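Carboxypeptidase 1 (Deinococcus radiodurans str. R1, PDB 5GIV) is a zinc-dependent carboxypeptidase of the M32 family that probably removes amino acids one by one from peptide C-termini with broad specificity, proline excepted. Local coordinates at residues M238-G243 / A280-P285. Numbering follows the deposited sequence.
Sequences MTRLGG and AFLGTP
The guanidinium group of R240 meets L282 obliquely: methyl CD2 of L282 lies 4.0 Å from NH2 of R240, and the two side chains cross at about a right angle. At the edge of the guanidinium, in its plane, lie the carbonyl carbons of G242 and G243. NH1 of R240 points to the attached oxygens in two weak hydrogen bonds. The one to O of G242 is short, 2.7 Å, but strongly bent (124°). The one to O of G243 is straighter (157°) but longer, 3.3 Å. The R240 chain runs out extended, CG anti to the backbone N (chi1 174°), then bends at chi3, which swings the group toward these carbonyls. NE forms a salt bridge to E274 on helix 257-275, which carries the zinc ligands H266 and H270; the side chains of R240 and H270 are about 10 Å apart.

While CD2 of L282 reaches R240, its CD1 touches O of G243 at 3.4 Å. L282 occupies the second position of a type II turn, F281 to T284, with G283 at the third. F281 O closes this turn, accepting from T284 N (2.9 Å) and T284 OG1 (2.6 Å).

The contact thus joins strand 238-242, outermost in the sheet of this chain, and the glycine just after it to the loop between helices 257-275 and 292-306. L241 and G242 form a classic beta bulge against strand 245-250, and L241 O bonds Q49 of the second subunit. Chemically the contact is apolar on one side only: leucine methyls rest against a charged group and a carbonyl oxygen, so van der Waals contact joins the segments, while NH1 of R240 turns to the glycine carbonyls and NE to E274.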
ATOM      1  N   MET A 238      -2.795 -12.135   7.766  1.00 23.72           N
ATOM      2  CA  MET A 238      -3.550 -12.148   6.523  1.00 23.67           C
ATOM      3  C   MET A 238      -4.553 -11.008   6.557  1.00 23.62           C
ATOM      4  O   MET A 238      -5.140 -10.718   7.605  1.00 23.60           O
ATOM      5  CB  MET A 238      -4.258 -13.497   6.320  1.00 23.69           C
ATOM      6  CG  MET A 238      -5.105 -13.633   5.048  1.00 23.65           C
ATOM      7  SD  MET A 238      -6.836 -13.154   5.263  1.00 23.59           S
ATOM      8  CE  MET A 238      -7.396 -14.494   6.269  1.00 23.62           C
ATOM      9  N   THR A 239      -4.740 -10.347   5.417  1.00 17.62           N
ATOM     10  CA  THR A 239      -5.668  -9.227   5.360  1.00 17.58           C
ATOM     11  C   THR A 239      -6.277  -9.150   3.968  1.00 17.62           C
ATOM     12  O   THR A 239      -5.600  -9.406   2.968  1.00 17.62           O
ATOM     13  CB  THR A 239      -4.968  -7.901   5.728  1.00 17.61           C
ATOM     14  OG1 THR A 239      -5.902  -6.817   5.672  1.00 17.63           O
ATOM     15  CG2 THR A 239      -3.792  -7.609   4.803  1.00 17.66           C
ATOM     16  N   ARG A 240      -7.554  -8.789   3.915  1.00 23.48           N
ATOM     17  CA  ARG A 240      -8.295  -8.694   2.665  1.00 23.45           C
ATOM     18  C   ARG A 240      -8.409  -7.213   2.297  1.00 23.46           C
ATOM     19  O   ARG A 240      -9.103  -6.453   2.980  1.00 23.45           O
ATOM     20  CB  ARG A 240      -9.684  -9.310   2.820  1.00 23.42           C
ATOM     21  CG  ARG A 240     -10.591  -9.136   1.602  1.00 23.40           C
ATOM     22  CD  ARG A 240     -11.985  -9.706   1.853  1.00 23.36           C
ATOM     23  NE  ARG A 240     -12.177 -11.116   1.513  1.00 23.36           N
ATOM     24  CZ  ARG A 240     -12.201 -11.604   0.282  1.00 23.34           C
ATOM     25  NH1 ARG A 240     -12.022 -10.797  -0.743  1.00 23.31           N
ATOM     26  NH2 ARG A 240     -12.414 -12.904   0.076  1.00 23.35           N
ATOM     27  N   LEU A 241      -7.747  -6.806   1.218  1.00 20.96           N
ATOM     28  CA  LEU A 241      -7.856  -5.426   0.754  1.00 20.99           C
ATOM     29  C   LEU A 241      -8.933  -5.251  -0.307  1.00 20.97           C
ATOM     30  O   LEU A 241      -9.160  -4.120  -0.755  1.00 21.00           O
ATOM     31  CB  LEU A 241      -6.509  -4.924   0.214  1.00 21.04           C
ATOM     32  CG  LEU A 241      -5.449  -4.569   1.264  1.00 21.11           C
ATOM     33  CD1 LEU A 241      -5.119  -5.750   2.175  1.00 21.09           C
ATOM     34  CD2 LEU A 241      -4.169  -4.039   0.614  1.00 21.18           C
ATOM     35  N   GLY A 242      -9.583  -6.335  -0.722  1.00 22.60           N
ATOM     36  CA  GLY A 242     -10.639  -6.272  -1.721  1.00 22.57           C
ATOM     37  C   GLY A 242     -11.117  -7.666  -2.090  1.00 22.53           C
ATOM     38  O   GLY A 242     -10.544  -8.687  -1.679  1.00 22.53           O
ATOM     39  N   GLY A 243     -12.162  -7.695  -2.920  1.00 27.51           N
ATOM     40  CA  GLY A 243     -12.729  -8.961  -3.353  1.00 27.46           C
ATOM     41  C   GLY A 243     -11.743  -9.880  -4.047  1.00 27.47           C
ATOM     42  O   GLY A 243     -11.959 -11.092  -4.069  1.00 27.45           O
ATOM     43  N   ALA A 280     -20.355 -14.683  -5.866  1.00 22.08           N
ATOM     44  CA  ALA A 280     -21.674 -14.100  -5.670  1.00 22.07           C
ATOM     45  C   ALA A 280     -21.808 -13.437  -4.308  1.00 22.09           C
ATOM     46  O   ALA A 280     -22.686 -12.589  -4.126  1.00 22.10           O
ATOM     47  CB  ALA A 280     -22.755 -15.175  -5.832  1.00 22.07           C
ATOM     48  N   PHE A 281     -20.951 -13.787  -3.351  1.00 22.23           N
ATOM     49  CA  PHE A 281     -21.035 -13.199  -2.022  1.00 22.26           C
ATOM     50  C   PHE A 281     -20.056 -12.054  -1.805  1.00 22.26           C
ATOM     51  O   PHE A 281     -20.242 -11.275  -0.866  1.00 22.28           O
ATOM     52  CB  PHE A 281     -20.800 -14.276  -0.957  1.00 22.29           C
ATOM     53  CG  PHE A 281     -21.848 -15.363  -0.948  1.00 22.31           C
ATOM     54  CD1 PHE A 281     -23.067 -15.176  -1.570  1.00 22.29           C
ATOM     55  CD2 PHE A 281     -21.607 -16.568  -0.314  1.00 22.34           C
ATOM     56  CE1 PHE A 281     -24.032 -16.176  -1.554  1.00 22.30           C
ATOM     57  CE2 PHE A 281     -22.559 -17.567  -0.299  1.00 22.37           C
ATOM     58  CZ  PHE A 281     -23.771 -17.372  -0.921  1.00 22.36           C
ATOM     59  N   LEU A 282     -19.042 -11.913  -2.653  1.00 19.72           N
ATOM     60  CA  LEU A 282     -18.091 -10.826  -2.476  1.00 19.74           C
ATOM     61  C   LEU A 282     -18.815  -9.491  -2.548  1.00 19.77           C
ATOM     62  O   LEU A 282     -19.706  -9.295  -3.375  1.00 19.77           O
ATOM     63  CB  LEU A 282     -16.989 -10.889  -3.536  1.00 19.73           C
ATOM     64  CG  LEU A 282     -16.188 -12.199  -3.648  1.00 19.74           C
ATOM     65  CD1 LEU A 282     -15.109 -12.078  -4.737  1.00 19.74           C
ATOM     66  CD2 LEU A 282     -15.587 -12.610  -2.297  1.00 19.76           C
ATOM     67  N   GLY A 283     -18.441  -8.575  -1.663  1.00 27.25           N
ATOM     68  CA  GLY A 283     -19.117  -7.297  -1.613  1.00 27.29           C
ATOM     69  C   GLY A 283     -20.462  -7.337  -0.935  1.00 27.30           C
ATOM     70  O   GLY A 283     -21.196  -6.341  -0.987  1.00 27.34           O
ATOM     71  N   THR A 284     -20.827  -8.474  -0.335  1.00 24.37           N
ATOM     72  CA  THR A 284     -22.059  -8.593   0.429  1.00 24.40           C
ATOM     73  C   THR A 284     -21.747  -9.008   1.862  1.00 24.41           C
ATOM     74  O   THR A 284     -20.607  -9.378   2.174  1.00 24.39           O
ATOM     75  CB  THR A 284     -23.000  -9.605  -0.223  1.00 24.37           C
ATOM     76  OG1 THR A 284     -22.635 -10.929   0.187  1.00 24.37           O
ATOM     77  CG2 THR A 284     -22.927  -9.498  -1.741  1.00 24.33           C
ATOM     78  N   PRO A 285     -22.725  -8.953   2.765  1.00 21.66           N
ATOM     79  CA  PRO A 285     -22.476  -9.387   4.150  1.00 21.67           C
ATOM     80  C   PRO A 285     -22.067 -10.851   4.274  1.00 21.66           C
ATOM     81  O   PRO A 285     -21.618 -11.262   5.351  1.00 21.69           O
ATOM     82  CB  PRO A 285     -23.821  -9.130   4.844  1.00 21.72           C
ATOM     83  CG  PRO A 285     -24.481  -8.085   4.017  1.00 21.72           C
ATOM     84  CD  PRO A 285     -24.063  -8.369   2.602  1.00 21.68           C
TER